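Fructuronate-tagaturonate epimerase UxaE from Cohnella laeviribosi in complex with 1 glycerol (Cohnella laeviribosi, PDB 6IL9) probably catalyses the epimerisation that interconverts fructuronate and tagaturonate, on a zinc-bearing TIM barrel. Local coordinates at residues L67-E70 with N71-V74; T131-D134 with Y135-I139; K163-E166 with D167-A171; E308-K311 with G312-Y315; T370-L373 with E374-I378. One frame throughout, in Å; residues are numbered along the deposited sequence.

Contact 1: L67-E70 with N71-V74; sequences LSHE and NRLV
With CG of H69 trans to its own N (chi1 176°), the imidazole swings along the helix toward L73 and R72. L73 takes the other course: its CG stays beside the backbone N (chi1 -58°) and rises over one face of the H69 ring. The CH-pi contact has L73 CG 4.2 Å from the ring centroid of H69. L73 CD1 comes nearest the ring, 3.5 Å from H69 NE2. R72 comes from another direction. Its NH2 lies in the plane of the H69 ring, at the edge, 3.3 Å from H69 CE1, and the guanidinium is turned 73° against the imidazole. D140 OD1 accepts a hydrogen bond from H69 ND1 and forms a salt bridge with R72 NE, so it holds both side chains. With an alanine at H69, L73 CG would probably lose the ring it lies over, and D140 one of its donors. S68 is the N-cap of helix 69-78. S68 OG accepts from N71 N at 3.3 Å, and S68 O receives R72 N at 3.0 Å. L73 N to H69 O and V74 N to E70 O continue the helical pattern. The turn lies directly after strand 62-66 of the antiparallel sheet. H69 and R72 face helix 135-149 next to the barrel, while V74 packs on helix 49-53.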
loop_
_atom_site.group_PDB
_atom_site.type_symbol
_atom_site.label_atom_id
_atom_site.label_comp_id
_atom_site.label_asym_id
_atom_site.label_seq_id
_atom_site.Cartn_x
_atom_site.Cartn_y
_atom_site.Cartn_z
ATOM N N LEU A 67 23.501 3.406 -1.449
ATOM C CA LEU A 67 22.320 2.548 -1.551
ATOM C C LEU A 67 21.628 2.762 -2.898
ATOM O O LEU A 67 20.487 3.215 -2.982
ATOM C CB LEU A 67 21.365 2.826 -0.396
ATOM C CG LEU A 67 21.489 1.945 0.847
ATOM C CD1 LEU A 67 22.923 1.828 1.325
ATOM C CD2 LEU A 67 20.585 2.437 1.964
ATOM N N SER A 68 22.342 2.414 -3.968
ATOM C CA SER A 68 21.877 2.659 -5.322
ATOM C C SER A 68 21.013 1.503 -5.821
ATOM O O SER A 68 21.001 0.402 -5.263
ATOM C CB SER A 68 23.062 2.858 -6.266
ATOM O OG SER A 68 23.905 1.721 -6.215
ATOM N N HIS A 69 20.289 1.767 -6.907
ATOM C CA HIS A 69 19.516 0.702 -7.530
ATOM C C HIS A 69 20.424 -0.429 -7.999
ATOM O O HIS A 69 20.129 -1.607 -7.779
ATOM C CB HIS A 69 18.694 1.250 -8.698
ATOM C CG HIS A 69 17.954 0.187 -9.444
ATOM N ND1 HIS A 69 17.000 -0.609 -8.844
ATOM C CD2 HIS A 69 18.058 -0.247 -10.723
ATOM C CE1 HIS A 69 16.529 -1.470 -9.729
ATOM N NE2 HIS A 69 17.162 -1.278 -10.874
ATOM N N GLU A 70 21.546 -0.091 -8.637
ATOM C CA GLU A 70 22.412 -1.136 -9.166
ATOM C C GLU A 70 22.969 -2.012 -8.052
ATOM O O GLU A 70 23.074 -3.232 -8.213
ATOM C CB GLU A 70 23.541 -0.523 -10.002
ATOM C CG GLU A 70 23.102 -0.077 -11.402
ATOM C CD GLU A 70 22.495 -1.203 -12.255
ATOM O OE1 GLU A 70 22.977 -2.360 -12.187
ATOM O OE2 GLU A 70 21.528 -0.921 -13.003
ATOM N N ASN A 71 23.321 -1.412 -6.905
ATOM C CA ASN A 71 23.814 -2.212 -5.794
ATOM C C ASN A 71 22.700 -3.039 -5.166
ATOM O O ASN A 71 22.970 -4.102 -4.601
ATOM C CB ASN A 71 24.481 -1.313 -4.754
ATOM C CG ASN A 71 25.898 -0.929 -5.148
ATOM O OD1 ASN A 71 26.541 -1.617 -5.950
ATOM N ND2 ASN A 71 26.393 0.173 -4.584
ATOM N N ARG A 72 21.448 -2.581 -5.267
ATOM C CA ARG A 72 20.339 -3.410 -4.806
ATOM C C ARG A 72 20.217 -4.667 -5.654
ATOM O O ARG A 72 19.934 -5.753 -5.133
ATOM C CB ARG A 72 19.028 -2.619 -4.829
ATOM C CG ARG A 72 17.882 -3.311 -4.110
ATOM C CD ARG A 72 17.016 -4.141 -5.077
ATOM N NE ARG A 72 16.170 -3.277 -5.891
ATOM C CZ ARG A 72 15.260 -3.708 -6.756
ATOM N NH1 ARG A 72 15.071 -5.009 -6.938
ATOM N NH2 ARG A 72 14.539 -2.831 -7.438
ATOM N N LEU A 73 20.437 -4.545 -6.961
ATOM C CA LEU A 73 20.359 -5.723 -7.819
ATOM C C LEU A 73 21.477 -6.701 -7.491
ATOM O O LEU A 73 21.277 -7.920 -7.526
ATOM C CB LEU A 73 20.405 -5.305 -9.288
ATOM C CG LEU A 73 19.297 -4.342 -9.725
ATOM C CD1 LEU A 73 19.468 -3.909 -11.170
ATOM C CD2 LEU A 73 17.940 -4.997 -9.527
ATOM N N VAL A 74 22.654 -6.184 -7.135
ATOM C CA VAL A 74 23.740 -7.051 -6.683
ATOM C C VAL A 74 23.343 -7.780 -5.403
ATOM O O VAL A 74 23.541 -8.995 -5.269
ATOM C CB VAL A 74 25.027 -6.232 -6.493
ATOM C CG1 VAL A 74 26.146 -7.129 -6.002
ATOM C CG2 VAL A 74 25.391 -5.528 -7.788
#

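Contact 2: T131-D134 with Y135-I139; sequences TGRD and YKQVI
Two reciprocal hydrogen bonds join D134 and Q137. D134 OD1 accepts from Q137 N at 3.0 Å, and the donor comes in nearly in line with the C-O bond. In return D134 N gives its hydrogen to Q137 OE1, also at 3.0 Å, in the amide plane and on a lone pair of the oxygen. D134 CG sits between its own N and carbonyl carbon (chi1 60°), which folds the carboxylate back over the first turn. This is a capping box, with D134 as N-cap of helix 135-149, an outer helix of the TIM barrel. The carboxylate and amide planes stand 44° apart. Two weak backbone bonds, from Q137 N and V138 N, share D134 O. Van der Waals contacts add to these. Q137 CG lies 3.3 Å from D134 OD1, and Q137 OE1 also rests 3.4 Å from R133 CB. R133 then bends at chi3, bringing its NH1 to 3.9 Å from V138 CG2, the two side chains crossing at about a right angle. R133 NH1 has a weak hydrogen bond to D98 O. Y135 is buried: its OH bonds Q123 O of strand 117-124 and its ring meets F176.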
loop_
_atom_site.group_PDB
_atom_site.type_symbol
_atom_site.label_atom_id
_atom_site.label_comp_id
_atom_site.label_asym_id
_atom_site.label_seq_id
_atom_site.Cartn_x
_atom_site.Cartn_y
_atom_site.Cartn_z
ATOM N N THR A 131 4.803 12.167 -6.282
ATOM C CA THR A 131 6.064 12.237 -5.557
ATOM C C THR A 131 7.278 12.301 -6.475
ATOM O O THR A 131 8.387 12.533 -5.986
ATOM C CB THR A 131 6.235 11.025 -4.613
ATOM O OG1 THR A 131 6.218 9.802 -5.366
ATOM C CG2 THR A 131 5.131 10.982 -3.545
ATOM N N GLY A 132 7.102 12.073 -7.775
ATOM C CA GLY A 132 8.233 12.028 -8.682
ATOM C C GLY A 132 9.130 10.826 -8.509
ATOM O O GLY A 132 10.325 10.900 -8.816
ATOM N N ARG A 133 8.590 9.717 -8.022
ATOM C CA ARG A 133 9.358 8.501 -7.813
ATOM C C ARG A 133 8.987 7.464 -8.862
ATOM O O ARG A 133 8.024 7.624 -9.609
ATOM C CB ARG A 133 9.125 7.957 -6.399
ATOM C CG ARG A 133 9.508 8.959 -5.328
ATOM C CD ARG A 133 9.136 8.445 -3.956
ATOM N NE ARG A 133 10.091 7.448 -3.485
ATOM C CZ ARG A 133 9.749 6.346 -2.824
ATOM N NH1 ARG A 133 8.461 6.093 -2.575
ATOM N NH2 ARG A 133 10.693 5.498 -2.416
ATOM N N ASP A 134 9.781 6.398 -8.934
ATOM C CA ASP A 134 9.482 5.291 -9.830
ATOM C C ASP A 134 9.471 3.995 -9.039
ATOM O O ASP A 134 9.904 3.942 -7.885
ATOM C CB ASP A 134 10.473 5.210 -11.005
ATOM C CG ASP A 134 11.907 5.009 -10.566
ATOM O OD1 ASP A 134 12.183 4.103 -9.752
ATOM O OD2 ASP A 134 12.783 5.752 -11.058
ATOM N N TYR A 135 8.991 2.929 -9.689
ATOM C CA TYR A 135 8.809 1.661 -8.985
ATOM C C TYR A 135 10.138 1.031 -8.581
ATOM O O TYR A 135 10.197 0.302 -7.582
ATOM C CB TYR A 135 7.999 0.689 -9.844
ATOM C CG TYR A 135 6.511 0.727 -9.564
ATOM C CD1 TYR A 135 6.030 1.007 -8.289
ATOM C CD2 TYR A 135 5.594 0.497 -10.577
ATOM C CE1 TYR A 135 4.663 1.046 -8.033
ATOM C CE2 TYR A 135 4.234 0.540 -10.337
ATOM C CZ TYR A 135 3.770 0.810 -9.067
ATOM O OH TYR A 135 2.401 0.842 -8.844
ATOM N N LYS A 136 11.210 1.271 -9.340
ATOM C CA LYS A 136 12.504 0.739 -8.926
ATOM C C LYS A 136 12.883 1.232 -7.537
ATOM O O LYS A 136 13.356 0.453 -6.705
ATOM C CB LYS A 136 13.583 1.123 -9.940
ATOM C CG LYS A 136 13.467 0.372 -11.240
ATOM C CD LYS A 136 14.477 0.896 -12.252
ATOM C CE LYS A 136 14.606 -0.058 -13.425
ATOM N NZ LYS A 136 15.653 0.394 -14.389
ATOM N N GLN A 137 12.660 2.524 -7.261
ATOM C CA GLN A 137 12.998 3.074 -5.954
ATOM C C GLN A 137 12.139 2.470 -4.849
ATOM O O GLN A 137 12.611 2.289 -3.721
ATOM C CB GLN A 137 12.835 4.591 -5.968
ATOM C CG GLN A 137 13.634 5.277 -7.053
ATOM C CD GLN A 137 13.375 6.759 -7.064
ATOM O OE1 GLN A 137 12.280 7.201 -7.391
ATOM N NE2 GLN A 137 14.378 7.540 -6.685
ATOM N N VAL A 138 10.871 2.167 -5.146
ATOM C CA VAL A 138 9.996 1.605 -4.121
ATOM C C VAL A 138 10.506 0.230 -3.688
ATOM O O VAL A 138 10.631 -0.057 -2.489
ATOM C CB VAL A 138 8.541 1.556 -4.632
ATOM C CG1 VAL A 138 7.623 0.933 -3.592
ATOM C CG2 VAL A 138 8.065 2.980 -4.960
ATOM N N ILE A 139 10.846 -0.630 -4.656
ATOM C CA ILE A 139 11.410 -1.925 -4.296
ATOM C C ILE A 139 12.801 -1.756 -3.685
ATOM O O ILE A 139 13.142 -2.449 -2.722
ATOM C CB ILE A 139 11.419 -2.883 -5.506
ATOM C CG1 ILE A 139 9.980 -3.216 -5.933
ATOM C CG2 ILE A 139 12.166 -4.175 -5.161
ATOM C CD1 ILE A 139 9.885 -4.265 -7.080
#

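Contact 3: K163-E166 with D167-A171; sequences KKEE and DIRMA
R169 lies back over the turn that precedes it, and touches E165 and E166 through CB, CG and the guanidinium. R169 CB is 3.6 Å from both E165 O and E166 O. R169 CG comes closer to the first, 3.3 Å from E165 O. The chain then bends at chi3 (-63°), and the guanidinium folds down so that one face covers E165 O and E166 CA, both offset toward its rim. R169 CZ is 3.8 Å from E166 CA. At the end the two branches part. R169 NH1 approaches E165 CB at 3.7 Å, while R169 NH2 approaches E166 CG at 3.5 Å. Thus the guanidinium rests on aliphatic carbons and backbone, not on the carboxylates. E165 OE2 is near R169 NH1 but beyond salt-bridge range; it pairs instead with K257, and Y258 OH bonds both E165 OE2 and R169 NH1.

Beneath this, the backbone closes the first turn of helix 165-173, which links strands 156-162 and 178-182 in a beta-alpha-beta unit. K164 is the N-cap, and its O accepts from I168 N and weakly from D167 N. R169 N to E165 O is nearly straight (168°). D167 OD2 lies alongside K164 CB and takes a 2.6 Å hydrogen bond from a water that accepts from K163 N. The acidic groups E165, E166 and D167 gather at the N-terminal end of the helix, where they would be expected to offset its dipole. R169 makes no ion pair with E165 or E166; Y258 OH holds its NH1, and any pull from the acids is probably weak.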
loop_
_atom_site.group_PDB
_atom_site.type_symbol
_atom_site.label_atom_id
_atom_site.label_comp_id
_atom_site.label_asym_id
_atom_site.label_seq_id
_atom_site.Cartn_x
_atom_site.Cartn_y
_atom_site.Cartn_z
ATOM N N LYS A 163 -4.198 0.249 -13.764
ATOM C CA LYS A 163 -5.307 0.393 -14.700
ATOM C C LYS A 163 -4.891 0.152 -16.141
ATOM O O LYS A 163 -5.677 -0.389 -16.921
ATOM C CB LYS A 163 -5.923 1.810 -14.597
ATOM C CG LYS A 163 -6.559 2.139 -13.252
ATOM C CD LYS A 163 -7.109 3.569 -13.235
ATOM C CE LYS A 163 -7.146 4.136 -11.811
ATOM N NZ LYS A 163 -6.612 5.532 -11.722
ATOM N N LYS A 164 -3.682 0.552 -16.514
ATOM C CA LYS A 164 -3.247 0.523 -17.902
ATOM C C LYS A 164 -2.327 -0.665 -18.129
ATOM O O LYS A 164 -1.501 -0.996 -17.273
ATOM C CB LYS A 164 -2.527 1.824 -18.269
ATOM C CG LYS A 164 -3.365 3.063 -18.079
ATOM C CD LYS A 164 -2.792 4.235 -18.867
ATOM C CE LYS A 164 -3.853 5.296 -19.141
ATOM N NZ LYS A 164 -5.125 4.721 -19.671
ATOM N N GLU A 165 -2.465 -1.298 -19.299
ATOM C CA GLU A 165 -1.689 -2.501 -19.588
ATOM C C GLU A 165 -0.191 -2.225 -19.542
ATOM O O GLU A 165 0.588 -3.086 -19.117
ATOM C CB GLU A 165 -2.084 -3.065 -20.954
ATOM C CG GLU A 165 -3.511 -3.546 -21.020
ATOM C CD GLU A 165 -3.823 -4.270 -22.316
ATOM O OE1 GLU A 165 -4.927 -4.054 -22.855
ATOM O OE2 GLU A 165 -2.972 -5.050 -22.789
ATOM N N GLU A 166 0.228 -1.034 -19.984
ATOM C CA GLU A 166 1.644 -0.679 -19.939
ATOM C C GLU A 166 2.179 -0.726 -18.513
ATOM O O GLU A 166 3.302 -1.185 -18.278
ATOM C CB GLU A 166 1.856 0.711 -20.545
ATOM C CG GLU A 166 3.202 0.893 -21.223
ATOM C CD GLU A 166 3.753 2.306 -21.090
ATOM O OE1 GLU A 166 4.981 2.486 -21.260
ATOM O OE2 GLU A 166 2.958 3.237 -20.824
ATOM N N ASP A 167 1.379 -0.261 -17.552
ATOM C CA ASP A 167 1.784 -0.262 -16.152
ATOM C C ASP A 167 1.802 -1.669 -15.566
ATOM O O ASP A 167 2.675 -1.987 -14.749
ATOM C CB ASP A 167 0.848 0.646 -15.348
ATOM C CG ASP A 167 1.000 2.116 -15.717
ATOM O OD1 ASP A 167 2.113 2.511 -16.126
ATOM O OD2 ASP A 167 0.018 2.876 -15.598
ATOM N N ILE A 168 0.871 -2.524 -15.987
ATOM C CA ILE A 168 0.890 -3.927 -15.572
ATOM C C ILE A 168 2.141 -4.624 -16.101
ATOM O O ILE A 168 2.803 -5.389 -15.385
ATOM C CB ILE A 168 -0.393 -4.628 -16.049
ATOM C CG1 ILE A 168 -1.609 -3.991 -15.369
ATOM C CG2 ILE A 168 -0.321 -6.115 -15.802
ATOM C CD1 ILE A 168 -2.927 -4.366 -16.023
ATOM N N ARG A 169 2.472 -4.384 -17.374
ATOM C CA ARG A 169 3.696 -4.948 -17.938
ATOM C C ARG A 169 4.925 -4.462 -17.187
ATOM O O ARG A 169 5.843 -5.244 -16.917
ATOM C CB ARG A 169 3.816 -4.581 -19.419
ATOM C CG ARG A 169 2.817 -5.271 -20.320
ATOM C CD ARG A 169 3.250 -5.200 -21.788
ATOM N NE ARG A 169 3.311 -3.827 -22.280
ATOM C CZ ARG A 169 2.272 -3.150 -22.764
ATOM N NH1 ARG A 169 1.070 -3.710 -22.823
ATOM N NH2 ARG A 169 2.436 -1.903 -23.188
ATOM N N MET A 170 4.965 -3.167 -16.861
ATOM C CA MET A 170 6.098 -2.607 -16.130
ATOM C C MET A 170 6.235 -3.263 -14.764
ATOM O O MET A 170 7.325 -3.697 -14.377
ATOM C CB MET A 170 5.932 -1.093 -15.992
ATOM C CG MET A 170 6.947 -0.412 -15.068
ATOM S SD MET A 170 6.673 1.379 -14.889
ATOM C CE MET A 170 5.047 1.447 -14.128
ATOM N N ALA A 171 5.127 -3.354 -14.024
ATOM C CA ALA A 171 5.158 -3.986 -12.712
ATOM C C ALA A 171 5.715 -5.401 -12.794
ATOM O O ALA A 171 6.551 -5.802 -11.977
ATOM C CB ALA A 171 3.753 -3.993 -12.104
HETATM O O HOH W 1 -2.330 2.295 -14.560
#

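Contact 4: E308-K311 with G312-Y315; sequences EFQK and GIDY
F309 and Y315 meet across a hairpin-like loop after barrel strand 300-302 that reverses through a type II beta turn from Q310 to I313. F309 CE1 lies at the edge of the tyrosine ring, near its plane, 3.6 Å from Y315 CD1. The ring centroids of F309 and Y315 are 5.6 Å apart, with planes at 68°. I313 CD1 touches Q310 CB at 3.9 Å. A leucine in place of F309 would probably lose the contact of CE1 with the edge of Y315 and leave a gap beside that ring.

Further out, Y315 CG points opposite to its own N (chi1 -180°), which carries the ring across to E308 and F309, and Y315 OH bonds I306 O. Q310 NE2 donates to E308 OE1 from above the carboxylate plane. K348 NZ binds both Q310 O and I313 O. A CB on G312 would clash with K311 O. K311 NZ bonds S344 OG and a glycerol probably from the crystallisation liquor; its side chain is about 6 Å from the zinc ion, consistent with a place beside the active site. One water joins the two limbs: it donates to E308 O and D314 O and accepts from Q310 N at 2.9 Å.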
loop_
_atom_site.group_PDB
_atom_site.type_symbol
_atom_site.label_atom_id
_atom_site.label_comp_id
_atom_site.label_asym_id
_atom_site.label_seq_id
_atom_site.Cartn_x
_atom_site.Cartn_y
_atom_site.Cartn_z
ATOM N N GLU A 308 -18.222 4.781 4.502
ATOM C CA GLU A 308 -17.092 5.416 3.833
ATOM C C GLU A 308 -15.775 5.104 4.528
ATOM O O GLU A 308 -15.689 5.108 5.759
ATOM C CB GLU A 308 -17.251 6.935 3.768
ATOM C CG GLU A 308 -18.503 7.396 3.067
ATOM C CD GLU A 308 -18.560 8.910 3.014
ATOM O OE1 GLU A 308 -17.596 9.512 2.502
ATOM O OE2 GLU A 308 -19.555 9.483 3.497
ATOM N N PHE A 309 -14.750 4.870 3.714
ATOM C CA PHE A 309 -13.364 4.655 4.135
ATOM C C PHE A 309 -12.541 5.789 3.543
ATOM O O PHE A 309 -11.912 5.616 2.493
ATOM C CB PHE A 309 -12.828 3.286 3.638
ATOM C CG PHE A 309 -13.220 2.107 4.489
ATOM C CD1 PHE A 309 -14.546 1.686 4.574
ATOM C CD2 PHE A 309 -12.246 1.392 5.165
ATOM C CE1 PHE A 309 -14.881 0.580 5.356
ATOM C CE2 PHE A 309 -12.571 0.292 5.957
ATOM C CZ PHE A 309 -13.900 -0.109 6.048
ATOM N N GLN A 310 -12.532 6.944 4.212
ATOM C CA GLN A 310 -11.758 8.089 3.753
ATOM C C GLN A 310 -10.344 8.039 4.323
ATOM O O GLN A 310 -10.093 7.440 5.377
ATOM C CB GLN A 310 -12.416 9.401 4.169
ATOM C CG GLN A 310 -13.745 9.659 3.472
ATOM C CD GLN A 310 -14.268 11.034 3.763
ATOM O OE1 GLN A 310 -13.500 11.945 4.065
ATOM N NE2 GLN A 310 -15.582 11.207 3.662
ATOM N N LYS A 311 -9.424 8.698 3.620
ATOM C CA LYS A 311 -8.044 8.775 4.087
ATOM C C LYS A 311 -7.951 9.488 5.433
ATOM O O LYS A 311 -8.560 10.542 5.637
ATOM C CB LYS A 311 -7.176 9.527 3.075
ATOM C CG LYS A 311 -7.114 8.907 1.696
ATOM C CD LYS A 311 -6.681 7.454 1.766
ATOM C CE LYS A 311 -6.369 6.929 0.357
ATOM N NZ LYS A 311 -6.415 5.453 0.280
ATOM N N GLY A 312 -7.157 8.912 6.346
ATOM C CA GLY A 312 -6.676 9.606 7.528
ATOM C C GLY A 312 -7.529 9.448 8.763
ATOM O O GLY A 312 -7.076 9.791 9.869
ATOM N N ILE A 313 -8.743 8.931 8.618
ATOM C CA ILE A 313 -9.722 8.945 9.689
ATOM C C ILE A 313 -10.305 7.547 9.855
ATOM O O ILE A 313 -10.088 6.658 9.035
ATOM C CB ILE A 313 -10.834 9.963 9.401
ATOM C CG1 ILE A 313 -11.546 9.606 8.091
ATOM C CG2 ILE A 313 -10.236 11.373 9.342
ATOM C CD1 ILE A 313 -12.919 10.328 7.968
ATOM N N ASP A 314 -11.083 7.377 10.921
ATOM C CA ASP A 314 -11.805 6.132 11.162
ATOM C C ASP A 314 -13.064 6.054 10.290
ATOM O O ASP A 314 -13.429 6.996 9.579
ATOM C CB ASP A 314 -12.169 6.024 12.651
ATOM C CG ASP A 314 -12.303 4.586 13.143
ATOM O OD1 ASP A 314 -12.418 3.656 12.334
ATOM O OD2 ASP A 314 -12.309 4.389 14.374
ATOM N N TYR A 315 -13.721 4.897 10.359
ATOM C CA TYR A 315 -14.913 4.592 9.567
ATOM C C TYR A 315 -16.018 5.638 9.723
ATOM O O TYR A 315 -16.243 6.173 10.811
ATOM C CB TYR A 315 -15.441 3.221 10.004
ATOM C CG TYR A 315 -16.682 2.749 9.277
ATOM C CD1 TYR A 315 -16.626 2.361 7.939
ATOM C CD2 TYR A 315 -17.901 2.643 9.944
ATOM C CE1 TYR A 315 -17.751 1.908 7.279
ATOM C CE2 TYR A 315 -19.030 2.189 9.295
ATOM C CZ TYR A 315 -18.952 1.819 7.953
ATOM O OH TYR A 315 -20.077 1.357 7.285
HETATM O O HOH W 2 -13.746 6.982 6.804
#

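Contact 5: T370-L373 with E374-I378; sequences TNWL and EAVRI
V376 stands over the flat face of W372 one helical turn on. V376 CG2 is 3.7 Å from the centroid of the six-membered ring of W372 and only 11° off its normal, a CH-pi contact. The methyl sits slightly toward the rim, with V376 CG2 3.7 Å from W372 CZ2. It gets there because CG2 lies beside the backbone N, while CG1 is trans to it (chi1 171°). W372 itself has an unusual first torsion, 143°, and the indole presents a face to V376. Its NE1 is held by L438 O.

E374 and R377 are oriented quite differently. R377 grips the carboxylate side-on, through NE and NH2. R377 NE donates to E374 OE1 and R377 NH2 to E374 OE2, each at 2.9 Å. Both nitrogens meet the oxygens on their syn sides, tilted out of the carboxylate plane, though E374 CD lies in the guanidinium plane, at its edge. This two-point grip probably stops either group from turning. A water adds a further link: it donates to E374 OE2 at 2.7 Å and to T370 O, whose carbonyl also receives E374 N at 3.0 Å. V376 N to W372 O and R377 N to L373 O are good helical bonds, and A375 N to N371 O is weak.

These residues belong to helix 369-382, which follows the last barrel strand, 363-367, and are largely buried. T370 N bonds the phosphate of the phosphoserine at position 346. L373 lies against helix 432-440, E374 against helix 469-487, and W372 against helix 442-446.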
loop_
_atom_site.group_PDB
_atom_site.type_symbol
_atom_site.label_atom_id
_atom_site.label_comp_id
_atom_site.label_asym_id
_atom_site.label_seq_id
_atom_site.Cartn_x
_atom_site.Cartn_y
_atom_site.Cartn_z
ATOM N N THR A 370 -0.818 7.023 6.035
ATOM C CA THR A 370 -0.654 7.146 7.481
ATOM C C THR A 370 0.816 7.124 7.872
ATOM O O THR A 370 1.199 7.707 8.890
ATOM C CB THR A 370 -1.414 6.038 8.212
ATOM O OG1 THR A 370 -1.764 6.477 9.531
ATOM C CG2 THR A 370 -0.583 4.745 8.308
ATOM N N ASN A 371 1.654 6.484 7.060
ATOM C CA ASN A 371 3.083 6.449 7.335
ATOM C C ASN A 371 3.741 7.786 7.015
ATOM O O ASN A 371 4.711 8.184 7.681
ATOM C CB ASN A 371 3.691 5.287 6.544
ATOM C CG ASN A 371 3.019 3.967 6.879
ATOM O OD1 ASN A 371 2.976 3.572 8.045
ATOM N ND2 ASN A 371 2.467 3.296 5.876
ATOM N N TRP A 372 3.201 8.496 6.018
ATOM C CA TRP A 372 3.592 9.876 5.760
ATOM C C TRP A 372 3.114 10.794 6.885
ATOM O O TRP A 372 3.846 11.690 7.319
ATOM C CB TRP A 372 3.035 10.296 4.391
ATOM C CG TRP A 372 2.541 11.706 4.239
ATOM C CD1 TRP A 372 1.232 12.130 4.243
ATOM C CD2 TRP A 372 3.336 12.870 3.998
ATOM N NE1 TRP A 372 1.172 13.489 4.048
ATOM C CE2 TRP A 372 2.450 13.966 3.881
ATOM C CE3 TRP A 372 4.710 13.094 3.862
ATOM C CZ2 TRP A 372 2.901 15.274 3.649
ATOM C CZ3 TRP A 372 5.154 14.388 3.622
ATOM C CH2 TRP A 372 4.250 15.461 3.529
ATOM N N LEU A 373 1.902 10.570 7.399
ATOM C CA LEU A 373 1.437 11.438 8.476
ATOM C C LEU A 373 2.260 11.252 9.748
ATOM O O LEU A 373 2.415 12.202 10.523
ATOM C CB LEU A 373 -0.050 11.197 8.766
ATOM C CG LEU A 373 -1.045 11.702 7.724
ATOM C CD1 LEU A 373 -2.482 11.440 8.196
ATOM C CD2 LEU A 373 -0.862 13.195 7.408
ATOM N N GLU A 374 2.802 10.052 9.990
ATOM C CA GLU A 374 3.691 9.902 11.140
ATOM C C GLU A 374 4.987 10.676 10.952
ATOM O O GLU A 374 5.560 11.164 11.932
ATOM C CB GLU A 374 4.006 8.434 11.396
ATOM C CG GLU A 374 2.830 7.657 11.973
ATOM C CD GLU A 374 2.278 8.253 13.255
ATOM O OE1 GLU A 374 3.066 8.730 14.112
ATOM O OE2 GLU A 374 1.033 8.233 13.414
ATOM N N ALA A 375 5.460 10.799 9.713
ATOM C CA ALA A 375 6.631 11.638 9.458
ATOM C C ALA A 375 6.299 13.108 9.688
ATOM O O ALA A 375 7.093 13.851 10.289
ATOM C CB ALA A 375 7.139 11.406 8.031
ATOM N N VAL A 376 5.119 13.537 9.234
ATOM C CA VAL A 376 4.671 14.903 9.494
ATOM C C VAL A 376 4.576 15.156 10.993
ATOM O O VAL A 376 4.967 16.225 11.484
ATOM C CB VAL A 376 3.325 15.168 8.790
ATOM C CG1 VAL A 376 2.750 16.524 9.242
ATOM C CG2 VAL A 376 3.494 15.149 7.278
ATOM N N ARG A 377 4.068 14.174 11.745
ATOM C CA ARG A 377 3.987 14.319 13.195
ATOM C C ARG A 377 5.369 14.535 13.809
ATOM O O ARG A 377 5.526 15.346 14.727
ATOM C CB ARG A 377 3.313 13.091 13.803
ATOM C CG ARG A 377 2.895 13.281 15.241
ATOM C CD ARG A 377 2.733 11.937 15.938
ATOM N NE ARG A 377 1.731 11.050 15.340
ATOM C CZ ARG A 377 0.417 11.141 15.546
ATOM N NH1 ARG A 377 -0.078 12.111 16.303
ATOM N NH2 ARG A 377 -0.407 10.269 14.981
ATOM N N ILE A 378 6.387 13.829 13.310
ATOM C CA ILE A 378 7.744 14.067 13.804
ATOM C C ILE A 378 8.168 15.507 13.529
ATOM O O ILE A 378 8.823 16.146 14.366
ATOM C CB ILE A 378 8.730 13.067 13.175
ATOM C CG1 ILE A 378 8.455 11.651 13.678
ATOM C CG2 ILE A 378 10.189 13.497 13.462
ATOM C CD1 ILE A 378 8.593 11.469 15.155
HETATM O O HOH W 3 -0.468 8.654 11.267
#

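Contact 5 is the buried one, and contact 3 lies at the surface; contacts 1, 2 and 4 are partly buried. Contacts 1, 2 and 3 all start a helix, but the N-caps differ: serine and aspartate side chains cap 69-78 and 135-149, whereas K164 holds the N-cap position without a side-chain capping bond. Contact 5 instead lies inside a helix, and contact 4 is a loop built round a beta turn. Buried contact 5 combines an aromatic face with a full salt bridge; in contact 3 the charges stay apart. Contacts 1 and 2 touch, H69 NE2 lying 3.7 Å from K136 CD. Contacts 2 and 3 meet through Y135 CD2 and M170 CE, also 3.7 Å apart.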